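PDB 1U0K: gene product PA4716, which is of unknown function but, as a member of the PhzF family, probably acts as an isomerase. Local coordinates for residues A142-L147 against Q181-Q186; E174-A179 against E206-D211; D27-L32 against F51-D56; R59-R64 against W98-A103. One frame throughout, in Å; residues are numbered along the deposited sequence.

Overall arrangement
From the N terminus, contact 3 closes first: the loop 27-32, after strand 21-26, returns to strand 48-54 once helix 34-44 has been laid down between them. Contact 4 follows in series, bringing strand 96-101 beside strand 60-67 after the excursion through helix 78-90. These two touch, because strands 48-54 and 60-67 are antiparallel neighbours. On the opposite side of the chain's centre, contacts 1 and 2 cross, their segments alternating along the chain, and meet where Phe145 packs on Trp210. Contact 1 ties the end of helix 135-144 to the loop before helix 186-192; contact 2 ties helix 173-177 to strand 206-208. None of the four nests within another.

Contact 1 of 4, residues A142-L147 against Q181-Q186; sequences AEAFSL and QVNDLQ
Phe145 CG stands anti to its carbonyl carbon (chi1 -76°), whereas Gln181 CG stands anti to its backbone N (chi1 -164°); beyond CG the glutamine chain is extended, and the two side chains lie side by side, pointing the same way. Gln181 CG sits over one face of the Phe145 ring, 4.1 Å above its plane and offset to the rim. A glutamine suits this place: its CG methylene lies over part of the aromatic face while its amide, turned 56° from the ring plane, remains available for polar partners. NE2 donates to Asn212 O, with a weak further bond to Asn183 O.

The Leu185 and Phe145 side chains cross at about a right angle, and the two leucine methyls part, one to Phe145 and one to Ala144. Leu185 CD1 lies 3.8 Å from Phe145 CZ. Leu185 CD2 lies 3.6 Å from Ala144 CB, a small side chain that admits this branch close to the helix. Ala144 O takes a nearly straight hydrogen bond from Val182 N (2.9 Å), and Gln181 CA adds a CH...O contact to Ala144 O at 3.3 Å. Beside it, Val182 CG1 rests 3.5 Å from Ser146 OG, a hydroxyl that bonds to Arg180 O.

Ser146, with positive phi, is the C-prime residue of a Schellman motif, in which Leu147 N returns to Ala142 O and Ser146 N to Glu143 O. The motif ends helix 135-144 against the loop joining helices 173-177 and 186-192, while Phe145 and Leu185 together pack on Val197 of strand 196-201.

Contact 2 of 4, residues E174-A179 against E206-D211; sequences EALGRA and EGRTWD
At the C-terminal end of the short, weakly bonded helix 173-177, Arg208 of strand 206-208 meets the carbonyl of Leu176. Arg208 NH1 donates to Leu176 O at 3.1 Å, with an N-H...O angle of 151°; it lies in the carbonyl plane, on a lone pair. A bend at chi3 (79°) places NE, and beyond it the guanidinium turns its edge to Leu176 O, which is tilted 18° out of the guanidinium plane. A water extends the grip: it accepts from Arg208 NH1 at 3.2 Å and donates to Gly177 O and Ala179 O. Arginine suits the C-terminal end of the helix because one N-H group bonds a carbonyl directly and shares a water with two more; a positive charge there is probably favourable, though the dipole of so short a helix is small. Arg208 NH2 is salt-bridged to Glu217, and Phe251 forms a cation-pi contact with Arg208.

The arginine's aliphatic part is used as well. Leu176 crosses it obliquely, Leu176 CD1 lying 3.7 Å from Arg208 CG, while Leu176 CD2 is 3.9 Å from Glu206 O. Leu176 also packs on Leu199 of the adjacent strand 196-201. Farther along, Ala179 CB approaches Trp210 CH2 at 4.2 Å, a small methyl against a broad indole that itself touches Leu199.

Contact 3 of 4, residues D27-L32 against F51-D56; sequences DDASAL and FLLPGD
Asp28 reaches Pro54 with its carboxylate, although its CB sets off away from the strand. From CB, chi1 of -176° puts CG anti to the backbone N, and there Asp28 CG lies 3.7 Å from Pro54 CG, the two side chains crossing at about a right angle. At the tip Asp28 OD1 is 3.5 Å from Pro54 CD, while OD2 rests near Pro54 CG.

OD1 also carries the polar work. Ser30 N reaches Asp28 OD1 at 3.1 Å, nearly along its C-O axis, which makes an Asx turn; Ser30 OG donates to Asp28 OD1 at 2.8 Å from the syn side. Two bonds thus grip one oxygen and help fix the carboxylate's rotation beside the proline. Aspartate and serine suit a loop that must fold tightly on itself: their short polar groups bond within it, overlapping a type I turn from Ala29 to Leu32.

The backbone is joined to the strand by Ala29 N, which donates to Leu52 O at 2.8 Å and 174°. Beyond it the contact becomes apolar. Ala29 CB sits at the edge of the Phe51 ring, 3.7 Å from Phe51 CB, and Leu32 CD1 approaches Phe51 CD2 at 3.9 Å. The Phe51 side chain is about 8 Å from that of Glu48, the predicted active-site residue.

Phe51 stacks on Phe26 and, with Leu32, packs on Met37 of helix 34-44, while Leu52 faces helix 78-90; strand 48-54 itself runs between strands 21-26 (parallel) and 60-67 (antiparallel).

Contact 4 of 4, residues R59-R64 against W98-A103; sequences RAFRAR and WTLHLA
Arg59 O and Thr99 N open a parallel ladder, bonded at 2.9 Å. The bonds then alternate as parallel strands require: Thr99 O accepts from Phe61 N, Phe61 O from His101 N, and His101 O from Ala63 N. Odd-numbered residues of both segments thus supply these bonds, while the CA atoms of Ala60, Leu100 and Arg62 lend CH...O contacts to the same carbonyls. The short strand segments cross at -37°, a marked twist.

Side chains sort by face. Ala60 and Arg62 share one with Thr99 and His101, where the methyl of Ala60 lies at the edge of the imidazole. On the other, Leu100 CD2 touches Phe61 CB at 3.7 Å, two apolar residues fitted to a face that helix 78-90 covers. Farther along, Leu102 CD2 comes to 3.5 Å from Ala63 O; the small Ala63 fits between strands, also touching Ile50 and Leu52.

At the ladder's start Arg59 and Trp98 cross at about a right angle. Trp98 offers a broad face to the long arginine: Arg59 NH1 stands 4.0 Å above the Trp98 ring plane, offset to the rim, with the guanidinium and ring planes 56° apart; the cation-pi attraction is long and at most weak. What positions these groups lies beyond: Arg59 NH2 bonds to Gln96 OE1 and NH1 to His97 O, and Ser111 OG bonds to Trp98 NE1. A water bridges Arg59 O to Thr99 OG1.

Strand 60-67 pairs antiparallel with 48-54 on its other side and strand 96-101 with 106-114, while Phe61, Trp98 and Leu100 pack on helix 78-90, which lies between the two parallel strands in the sequence.

Contact 1 of 4, residues A142-L147 against Q181-Q186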
loop_
_atom_site.group_PDB
_atom_site.type_symbol
_atom_site.label_atom_id
_atom_site.label_comp_id
_atom_site.label_asym_id
_atom_site.label_seq_id
_atom_site.Cartn_x
_atom_site.Cartn_y
_atom_site.Cartn_z
ATOM N N ALA A 142 3.747 24.941 -9.649
ATOM C CA ALA A 142 3.527 25.378 -8.272
ATOM C C ALA A 142 2.052 25.236 -7.912
ATOM O O ALA A 142 1.707 24.669 -6.886
ATOM C CB ALA A 142 3.990 26.816 -8.084
ATOM N N GLU A 143 1.182 25.709 -8.794
ATOM C CA GLU A 143 -0.260 25.669 -8.550
ATOM C C GLU A 143 -0.889 24.274 -8.639
ATOM O O GLU A 143 -1.938 24.015 -8.042
ATOM C CB GLU A 143 -0.955 26.638 -9.494
ATOM C CG GLU A 143 -0.625 28.086 -9.158
ATOM C CD GLU A 143 -0.749 29.023 -10.340
ATOM O OE1 GLU A 143 -1.072 28.543 -11.439
ATOM O OE2 GLU A 143 -0.516 30.238 -10.166
ATOM N N ALA A 144 -0.238 23.373 -9.366
ATOM C CA ALA A 144 -0.650 21.979 -9.412
ATOM C C ALA A 144 -0.422 21.303 -8.061
ATOM O O ALA A 144 -0.976 20.244 -7.800
ATOM C CB ALA A 144 0.107 21.241 -10.508
ATOM N N PHE A 145 0.413 21.913 -7.220
ATOM C CA PHE A 145 0.637 21.458 -5.852
ATOM C C PHE A 145 0.100 22.451 -4.804
ATOM O O PHE A 145 0.591 22.493 -3.677
ATOM C CB PHE A 145 2.134 21.183 -5.642
ATOM C CG PHE A 145 2.601 19.900 -6.269
ATOM C CD1 PHE A 145 3.001 19.864 -7.598
ATOM C CD2 PHE A 145 2.623 18.727 -5.537
ATOM C CE1 PHE A 145 3.416 18.676 -8.179
ATOM C CE2 PHE A 145 3.042 17.537 -6.116
ATOM C CZ PHE A 145 3.437 17.515 -7.437
ATOM N N SER A 146 -0.925 23.222 -5.176
ATOM C CA SER A 146 -1.592 24.177 -4.271
ATOM C C SER A 146 -0.670 25.287 -3.741
ATOM O O SER A 146 -0.845 25.771 -2.619
ATOM C CB SER A 146 -2.264 23.441 -3.101
ATOM O OG SER A 146 -3.077 22.369 -3.552
ATOM N N LEU A 147 0.297 25.689 -4.562
ATOM C CA LEU A 147 1.261 26.739 -4.226
ATOM C C LEU A 147 1.108 27.899 -5.209
ATOM O O LEU A 147 0.371 27.789 -6.184
ATOM C CB LEU A 147 2.694 26.192 -4.310
ATOM C CG LEU A 147 3.315 25.509 -3.087
ATOM C CD1 LEU A 147 2.299 24.742 -2.251
ATOM C CD2 LEU A 147 4.448 24.588 -3.529
ATOM N N GLN A 181 -1.121 17.825 -4.371
ATOM C CA GLN A 181 -1.349 17.677 -5.811
ATOM C C GLN A 181 -2.846 17.729 -6.150
ATOM O O GLN A 181 -3.620 16.904 -5.670
ATOM C CB GLN A 181 -0.747 16.366 -6.323
ATOM C CG GLN A 181 -0.595 16.315 -7.837
ATOM C CD GLN A 181 -0.048 14.990 -8.320
ATOM O OE1 GLN A 181 0.873 14.440 -7.717
ATOM N NE2 GLN A 181 -0.614 14.472 -9.404
ATOM N N VAL A 182 -3.237 18.701 -6.974
ATOM C CA VAL A 182 -4.631 18.874 -7.395
ATOM C C VAL A 182 -4.858 18.782 -8.917
ATOM O O VAL A 182 -6.006 18.772 -9.368
ATOM C CB VAL A 182 -5.209 20.220 -6.877
ATOM C CG1 VAL A 182 -5.194 20.254 -5.354
ATOM C CG2 VAL A 182 -4.459 21.418 -7.453
ATOM N N ASN A 183 -3.788 18.719 -9.707
ATOM C CA ASN A 183 -3.928 18.604 -11.162
ATOM C C ASN A 183 -3.210 17.383 -11.719
ATOM O O ASN A 183 -2.282 16.859 -11.103
ATOM C CB ASN A 183 -3.402 19.862 -11.862
ATOM C CG ASN A 183 -4.182 21.112 -11.495
ATOM O OD1 ASN A 183 -3.616 22.200 -11.413
ATOM N ND2 ASN A 183 -5.488 20.962 -11.274
ATOM N N ASP A 184 -3.660 16.934 -12.887
ATOM C CA ASP A 184 -2.968 15.885 -13.624
ATOM C C ASP A 184 -1.679 16.479 -14.192
ATOM O O ASP A 184 -1.701 17.553 -14.794
ATOM C CB ASP A 184 -3.841 15.336 -14.758
ATOM C CG ASP A 184 -3.090 14.361 -15.647
ATOM O OD1 ASP A 184 -2.827 13.230 -15.195
ATOM O OD2 ASP A 184 -2.699 14.646 -16.801
ATOM N N LEU A 185 -0.571 15.774 -13.991
ATOM C CA LEU A 185 0.757 16.269 -14.348
ATOM C C LEU A 185 1.331 15.605 -15.590
ATOM O O LEU A 185 2.389 15.997 -16.055
ATOM C CB LEU A 185 1.729 16.024 -13.191
ATOM C CG LEU A 185 1.323 16.533 -11.810
ATOM C CD1 LEU A 185 2.300 16.019 -10.762
ATOM C CD2 LEU A 185 1.257 18.050 -11.795
ATOM N N GLN A 186 0.643 14.601 -16.128
ATOM C CA GLN A 186 1.243 13.728 -17.135
ATOM C C GLN A 186 1.738 14.455 -18.378
ATOM O O GLN A 186 2.900 14.303 -18.754
ATOM C CB GLN A 186 0.264 12.624 -17.551
ATOM C CG GLN A 186 0.911 11.512 -18.355
ATOM C CD GLN A 186 2.159 10.986 -17.689
ATOM O OE1 GLN A 186 2.079 10.324 -16.652
ATOM N NE2 GLN A 186 3.318 11.298 -18.260
#

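Contact 2 of 4, residues E174-A179 against E206-D211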
loop_
_atom_site.group_PDB
_atom_site.type_symbol
_atom_site.label_atom_id
_atom_site.label_comp_id
_atom_site.label_asym_id
_atom_site.label_seq_id
_atom_site.Cartn_x
_atom_site.Cartn_y
_atom_site.Cartn_z
ATOM N N GLU A 174 8.261 26.583 4.020
ATOM C CA GLU A 174 6.873 26.820 4.404
ATOM C C GLU A 174 5.917 26.216 3.378
ATOM O O GLU A 174 4.937 25.569 3.740
ATOM C CB GLU A 174 6.620 28.325 4.535
ATOM C CG GLU A 174 5.279 28.708 5.154
ATOM C CD GLU A 174 4.780 30.081 4.706
ATOM O OE1 GLU A 174 4.962 30.439 3.518
ATOM O OE2 GLU A 174 4.201 30.812 5.546
ATOM N N ALA A 175 6.215 26.439 2.102
ATOM C CA ALA A 175 5.410 25.920 0.994
ATOM C C ALA A 175 5.386 24.387 0.952
ATOM O O ALA A 175 4.376 23.788 0.591
ATOM C CB ALA A 175 5.930 26.470 -0.320
ATOM N N LEU A 176 6.496 23.763 1.337
ATOM C CA LEU A 176 6.637 22.310 1.262
ATOM C C LEU A 176 5.649 21.586 2.172
ATOM O O LEU A 176 5.139 20.523 1.818
ATOM C CB LEU A 176 8.068 21.901 1.625
ATOM C CG LEU A 176 8.442 20.429 1.424
ATOM C CD1 LEU A 176 8.393 20.060 -0.051
ATOM C CD2 LEU A 176 9.814 20.147 2.004
ATOM N N GLY A 177 5.385 22.168 3.340
ATOM C CA GLY A 177 4.493 21.576 4.320
ATOM C C GLY A 177 3.015 21.610 3.973
ATOM O O GLY A 177 2.237 20.841 4.535
ATOM N N ARG A 178 2.615 22.497 3.067
ATOM C CA ARG A 178 1.206 22.591 2.671
ATOM C C ARG A 178 0.952 22.175 1.217
ATOM O O ARG A 178 -0.108 22.468 0.660
ATOM C CB ARG A 178 0.657 24.002 2.949
ATOM C CG ARG A 178 1.300 25.149 2.177
ATOM C CD ARG A 178 0.644 26.506 2.487
ATOM N NE ARG A 178 1.118 27.579 1.613
ATOM C CZ ARG A 178 2.284 28.204 1.743
ATOM N NH1 ARG A 178 3.128 27.878 2.715
ATOM N NH2 ARG A 178 2.619 29.165 0.892
ATOM N N ALA A 179 1.910 21.466 0.618
ATOM C CA ALA A 179 1.781 21.023 -0.767
ATOM C C ALA A 179 0.743 19.906 -0.896
ATOM O O ALA A 179 0.708 18.988 -0.077
ATOM C CB ALA A 179 3.125 20.560 -1.301
ATOM N N GLU A 206 15.482 19.112 2.163
ATOM C CA GLU A 206 14.359 18.235 2.435
ATOM C C GLU A 206 13.463 18.211 1.217
ATOM O O GLU A 206 13.304 19.221 0.531
ATOM C CB GLU A 206 13.574 18.733 3.642
ATOM C CG GLU A 206 12.415 17.835 4.038
ATOM C CD GLU A 206 11.846 18.193 5.395
ATOM O OE1 GLU A 206 11.754 19.401 5.697
ATOM O OE2 GLU A 206 11.509 17.272 6.163
ATOM N N GLY A 207 12.873 17.053 0.949
ATOM C CA GLY A 207 12.039 16.895 -0.223
ATOM C C GLY A 207 10.743 16.158 0.038
ATOM O O GLY A 207 10.544 15.552 1.091
ATOM N N ARG A 208 9.851 16.246 -0.938
ATOM C CA ARG A 208 8.591 15.512 -0.921
ATOM C C ARG A 208 8.262 15.026 -2.321
ATOM O O ARG A 208 8.457 15.737 -3.297
ATOM C CB ARG A 208 7.455 16.404 -0.428
ATOM C CG ARG A 208 7.501 16.683 1.060
ATOM C CD ARG A 208 6.247 17.365 1.594
ATOM N NE ARG A 208 5.147 16.431 1.803
ATOM C CZ ARG A 208 3.983 16.742 2.373
ATOM N NH1 ARG A 208 3.738 17.976 2.799
ATOM N NH2 ARG A 208 3.054 15.818 2.517
ATOM N N THR A 209 7.753 13.802 -2.410
ATOM C CA THR A 209 7.356 13.242 -3.696
ATOM C C THR A 209 6.305 12.149 -3.504
ATOM O O THR A 209 6.256 11.495 -2.463
ATOM C CB THR A 209 8.603 12.723 -4.447
ATOM O OG1 THR A 209 8.323 12.565 -5.846
ATOM C CG2 THR A 209 9.040 11.336 -3.960
ATOM N N TRP A 210 5.480 11.972 -4.529
ATOM C CA TRP A 210 4.309 11.097 -4.480
ATOM C C TRP A 210 4.299 10.178 -5.688
ATOM O O TRP A 210 5.083 10.355 -6.623
ATOM C CB TRP A 210 3.031 11.940 -4.513
ATOM C CG TRP A 210 2.743 12.719 -3.261
ATOM C CD1 TRP A 210 1.933 12.339 -2.230
ATOM C CD2 TRP A 210 3.247 14.016 -2.915
ATOM N NE1 TRP A 210 1.906 13.314 -1.262
ATOM C CE2 TRP A 210 2.704 14.355 -1.655
ATOM C CE3 TRP A 210 4.107 14.927 -3.541
ATOM C CZ2 TRP A 210 2.995 15.564 -1.010
ATOM C CZ3 TRP A 210 4.395 16.132 -2.895
ATOM C CH2 TRP A 210 3.839 16.432 -1.644
ATOM N N ASP A 211 3.385 9.211 -5.678
ATOM C CA ASP A 211 3.037 8.511 -6.912
ATOM C C ASP A 211 2.437 9.522 -7.900
ATOM O O ASP A 211 2.239 10.690 -7.563
ATOM C CB ASP A 211 2.094 7.321 -6.650
ATOM C CG ASP A 211 0.756 7.725 -6.041
ATOM O OD1 ASP A 211 0.289 8.860 -6.253
ATOM O OD2 ASP A 211 0.081 6.935 -5.344
HETATM O O HOH W 1 0.737 18.927 2.528
#

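Contact 3 of 4, residues D27-L32 against F51-D56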
loop_
_atom_site.group_PDB
_atom_site.type_symbol
_atom_site.label_atom_id
_atom_site.label_comp_id
_atom_site.label_asym_id
_atom_site.label_seq_id
_atom_site.Cartn_x
_atom_site.Cartn_y
_atom_site.Cartn_z
ATOM N N ASP A 27 14.736 -12.700 -3.654
ATOM C CA ASP A 27 16.147 -12.953 -3.955
ATOM C C ASP A 27 16.391 -13.899 -5.120
ATOM O O ASP A 27 17.504 -13.937 -5.652
ATOM C CB ASP A 27 16.897 -13.441 -2.716
ATOM C CG ASP A 27 16.464 -14.799 -2.281
ATOM O OD1 ASP A 27 15.340 -14.921 -1.786
ATOM O OD2 ASP A 27 17.197 -15.797 -2.399
ATOM N N ASP A 28 15.376 -14.655 -5.522
ATOM C CA ASP A 28 15.483 -15.454 -6.734
ATOM C C ASP A 28 14.119 -15.561 -7.397
ATOM O O ASP A 28 13.305 -16.438 -7.067
ATOM C CB ASP A 28 16.074 -16.830 -6.438
ATOM C CG ASP A 28 16.284 -17.648 -7.693
ATOM O OD1 ASP A 28 15.806 -17.244 -8.782
ATOM O OD2 ASP A 28 16.918 -18.730 -7.683
ATOM N N ALA A 29 13.892 -14.652 -8.337
ATOM C CA ALA A 29 12.620 -14.517 -9.024
ATOM C C ALA A 29 12.641 -15.204 -10.385
ATOM O O ALA A 29 11.833 -14.874 -11.258
ATOM C CB ALA A 29 12.284 -13.039 -9.183
ATOM N N SER A 30 13.546 -16.169 -10.556
ATOM C CA SER A 30 13.715 -16.869 -11.838
ATOM C C SER A 30 12.451 -17.572 -12.344
ATOM O O SER A 30 12.302 -17.763 -13.545
ATOM C CB SER A 30 14.860 -17.895 -11.752
ATOM O OG SER A 30 16.110 -17.260 -11.547
ATOM N N ALA A 31 11.557 -17.944 -11.437
ATOM C CA ALA A 31 10.334 -18.652 -11.805
ATOM C C ALA A 31 9.173 -17.726 -12.196
ATOM O O ALA A 31 8.145 -18.203 -12.684
ATOM C CB ALA A 31 9.908 -19.560 -10.677
ATOM N N LEU A 32 9.333 -16.414 -12.010
ATOM C CA LEU A 32 8.237 -15.461 -12.230
ATOM C C LEU A 32 8.298 -14.776 -13.581
ATOM O O LEU A 32 9.353 -14.302 -14.005
ATOM C CB LEU A 32 8.274 -14.370 -11.158
ATOM C CG LEU A 32 8.151 -14.814 -9.705
ATOM C CD1 LEU A 32 8.214 -13.592 -8.785
ATOM C CD2 LEU A 32 6.866 -15.597 -9.455
ATOM N N PHE A 51 13.015 -7.595 -7.650
ATOM C CA PHE A 51 13.096 -9.010 -8.013
ATOM C C PHE A 51 14.482 -9.263 -8.578
ATOM O O PHE A 51 14.882 -8.593 -9.523
ATOM C CB PHE A 51 12.012 -9.346 -9.047
ATOM C CG PHE A 51 10.615 -9.137 -8.533
ATOM C CD1 PHE A 51 10.042 -7.873 -8.570
ATOM C CD2 PHE A 51 9.887 -10.183 -7.975
ATOM C CE1 PHE A 51 8.783 -7.656 -8.054
ATOM C CE2 PHE A 51 8.623 -9.956 -7.448
ATOM C CZ PHE A 51 8.075 -8.689 -7.497
ATOM N N LEU A 52 15.211 -10.194 -7.972
ATOM C CA LEU A 52 16.583 -10.518 -8.372
ATOM C C LEU A 52 16.638 -11.805 -9.177
ATOM O O LEU A 52 15.964 -12.785 -8.874
ATOM C CB LEU A 52 17.493 -10.627 -7.149
ATOM C CG LEU A 52 17.541 -9.413 -6.209
ATOM C CD1 LEU A 52 18.499 -9.636 -5.033
ATOM C CD2 LEU A 52 17.922 -8.138 -6.946
ATOM N N LEU A 53 17.483 -11.795 -10.202
ATOM C CA LEU A 53 17.661 -12.939 -11.089
ATOM C C LEU A 53 19.147 -13.319 -11.038
ATOM O O LEU A 53 19.994 -12.604 -11.586
ATOM C CB LEU A 53 17.212 -12.584 -12.500
ATOM C CG LEU A 53 15.785 -12.000 -12.555
ATOM C CD1 LEU A 53 15.521 -11.270 -13.853
ATOM C CD2 LEU A 53 14.756 -13.104 -12.326
ATOM N N PRO A 54 19.467 -14.414 -10.352
ATOM C CA PRO A 54 20.860 -14.863 -10.263
ATOM C C PRO A 54 21.368 -15.374 -11.605
ATOM O O PRO A 54 20.602 -15.741 -12.495
ATOM C CB PRO A 54 20.808 -16.003 -9.240
ATOM C CG PRO A 54 19.426 -16.518 -9.318
ATOM C CD PRO A 54 18.553 -15.327 -9.634
ATOM N N GLY A 55 22.689 -15.360 -11.734
ATOM C CA GLY A 55 23.365 -15.906 -12.892
ATOM C C GLY A 55 24.652 -16.574 -12.456
ATOM O O GLY A 55 24.783 -17.018 -11.319
ATOM N N ASP A 56 25.627 -16.596 -13.351
ATOM C CA ASP A 56 26.862 -17.340 -13.113
ATOM C C ASP A 56 27.914 -16.608 -12.269
ATOM O O ASP A 56 28.953 -17.173 -11.936
ATOM C CB ASP A 56 27.455 -17.817 -14.447
ATOM C CG ASP A 56 27.867 -16.685 -15.369
ATOM O OD1 ASP A 56 27.859 -15.503 -14.972
ATOM O OD2 ASP A 56 28.206 -16.909 -16.548
#

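Contact 4 of 4, residues R59-R64 against W98-A103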
loop_
_atom_site.group_PDB
_atom_site.type_symbol
_atom_site.label_atom_id
_atom_site.label_comp_id
_atom_site.label_asym_id
_atom_site.label_seq_id
_atom_site.Cartn_x
_atom_site.Cartn_y
_atom_site.Cartn_z
ATOM N N ARG A 59 28.366 -12.351 -7.393
ATOM C CA ARG A 59 28.295 -10.955 -6.957
ATOM C C ARG A 59 27.516 -10.070 -7.929
ATOM O O ARG A 59 27.483 -8.851 -7.749
ATOM C CB ARG A 59 29.700 -10.374 -6.781
ATOM C CG ARG A 59 30.530 -11.064 -5.725
ATOM C CD ARG A 59 31.792 -10.307 -5.376
ATOM N NE ARG A 59 32.429 -10.810 -4.166
ATOM C CZ ARG A 59 31.983 -10.613 -2.928
ATOM N NH1 ARG A 59 30.880 -9.891 -2.691
ATOM N NH2 ARG A 59 32.660 -11.139 -1.910
ATOM N N ALA A 60 26.897 -10.664 -8.947
ATOM C CA ALA A 60 26.123 -9.909 -9.932
ATOM C C ALA A 60 24.740 -10.511 -10.181
ATOM O O ALA A 60 24.579 -11.714 -10.288
ATOM C CB ALA A 60 26.901 -9.778 -11.253
ATOM N N PHE A 61 23.724 -9.650 -10.216
ATOM C CA PHE A 61 22.339 -10.058 -10.395
ATOM C C PHE A 61 21.660 -9.101 -11.334
ATOM O O PHE A 61 21.940 -7.909 -11.303
ATOM C CB PHE A 61 21.597 -10.036 -9.045
ATOM C CG PHE A 61 22.139 -11.005 -8.061
ATOM C CD1 PHE A 61 23.316 -10.737 -7.393
ATOM C CD2 PHE A 61 21.489 -12.199 -7.810
ATOM C CE1 PHE A 61 23.852 -11.652 -6.507
ATOM C CE2 PHE A 61 22.018 -13.111 -6.895
ATOM C CZ PHE A 61 23.190 -12.836 -6.253
ATOM N N ARG A 62 20.755 -9.606 -12.151
ATOM C CA ARG A 62 19.818 -8.724 -12.820
ATOM C C ARG A 62 18.713 -8.382 -11.833
ATOM O O ARG A 62 18.372 -9.183 -10.958
ATOM C CB ARG A 62 19.235 -9.368 -14.066
ATOM C CG ARG A 62 20.260 -9.671 -15.147
ATOM C CD ARG A 62 19.646 -10.307 -16.383
ATOM N NE ARG A 62 19.317 -11.716 -16.164
ATOM C CZ ARG A 62 18.222 -12.333 -16.608
ATOM N NH1 ARG A 62 17.294 -11.685 -17.314
ATOM N NH2 ARG A 62 18.049 -13.625 -16.344
ATOM N N ALA A 63 18.167 -7.193 -11.983
ATOM C CA ALA A 63 17.108 -6.719 -11.099
ATOM C C ALA A 63 15.947 -6.141 -11.890
ATOM O O ALA A 63 16.120 -5.586 -12.975
ATOM C CB ALA A 63 17.650 -5.713 -10.167
ATOM N N ARG A 64 14.755 -6.282 -11.326
ATOM C CA ARG A 64 13.553 -5.684 -11.874
ATOM C C ARG A 64 12.860 -4.990 -10.701
ATOM O O ARG A 64 12.663 -5.605 -9.649
ATOM C CB ARG A 64 12.622 -6.744 -12.470
ATOM C CG ARG A 64 13.225 -7.672 -13.529
ATOM C CD ARG A 64 13.344 -7.065 -14.895
ATOM N NE ARG A 64 12.070 -6.696 -15.510
ATOM C CZ ARG A 64 11.256 -7.513 -16.163
ATOM N NH1 ARG A 64 11.508 -8.809 -16.278
ATOM N NH2 ARG A 64 10.155 -7.013 -16.702
ATOM N N TRP A 98 28.936 -5.572 -5.053
ATOM C CA TRP A 98 27.861 -6.160 -5.842
ATOM C C TRP A 98 27.675 -5.363 -7.116
ATOM O O TRP A 98 27.964 -4.173 -7.154
ATOM C CB TRP A 98 26.538 -6.121 -5.058
ATOM C CG TRP A 98 26.663 -6.597 -3.677
ATOM C CD1 TRP A 98 26.750 -5.841 -2.545
ATOM C CD2 TRP A 98 26.725 -7.961 -3.255
ATOM N NE1 TRP A 98 26.867 -6.656 -1.448
ATOM C CE2 TRP A 98 26.848 -7.963 -1.854
ATOM C CE3 TRP A 98 26.681 -9.189 -3.923
ATOM C CZ2 TRP A 98 26.949 -9.143 -1.110
ATOM C CZ3 TRP A 98 26.790 -10.359 -3.180
ATOM C CH2 TRP A 98 26.915 -10.323 -1.795
ATOM N N THR A 99 27.178 -6.015 -8.156
ATOM C CA THR A 99 26.748 -5.332 -9.366
ATOM C C THR A 99 25.322 -5.738 -9.657
ATOM O O THR A 99 25.021 -6.925 -9.774
ATOM C CB THR A 99 27.644 -5.706 -10.548
ATOM O OG1 THR A 99 29.003 -5.372 -10.232
ATOM C CG2 THR A 99 27.295 -4.874 -11.781
ATOM N N LEU A 100 24.434 -4.760 -9.765
ATOM C CA LEU A 100 23.052 -5.031 -10.129
ATOM C C LEU A 100 22.750 -4.466 -11.512
ATOM O O LEU A 100 23.006 -3.302 -11.782
ATOM C CB LEU A 100 22.092 -4.472 -9.069
ATOM C CG LEU A 100 22.260 -5.086 -7.681
ATOM C CD1 LEU A 100 21.315 -4.415 -6.694
ATOM C CD2 LEU A 100 22.033 -6.589 -7.698
ATOM N N HIS A 101 22.200 -5.305 -12.378
ATOM C CA HIS A 101 21.940 -4.932 -13.763
ATOM C C HIS A 101 20.468 -4.630 -13.956
ATOM O O HIS A 101 19.626 -5.500 -13.792
ATOM C CB HIS A 101 22.379 -6.056 -14.706
ATOM C CG HIS A 101 23.858 -6.250 -14.737
ATOM N ND1 HIS A 101 24.705 -5.399 -15.419
ATOM C CD2 HIS A 101 24.646 -7.180 -14.154
ATOM C CE1 HIS A 101 25.953 -5.803 -15.251
ATOM N NE2 HIS A 101 25.945 -6.882 -14.488
ATOM N N LEU A 102 20.173 -3.376 -14.277
ATOM C CA LEU A 102 18.853 -2.984 -14.750
ATOM C C LEU A 102 18.935 -2.947 -16.275
ATOM O O LEU A 102 20.027 -2.941 -16.828
ATOM C CB LEU A 102 18.463 -1.626 -14.166
ATOM C CG LEU A 102 18.262 -1.616 -12.641
ATOM C CD1 LEU A 102 18.354 -0.202 -12.088
ATOM C CD2 LEU A 102 16.928 -2.260 -12.256
ATOM N N ALA A 103 17.798 -2.969 -16.956
ATOM C CA ALA A 103 17.787 -2.973 -18.424
ATOM C C ALA A 103 18.686 -1.876 -18.992
ATOM O O ALA A 103 19.521 -2.134 -19.867
ATOM C CB ALA A 103 16.371 -2.799 -18.938
HETATM O O HOH W 2 30.052 -7.456 -8.893
HETATM O O HOH W 3 15.369 -3.712 -14.816
#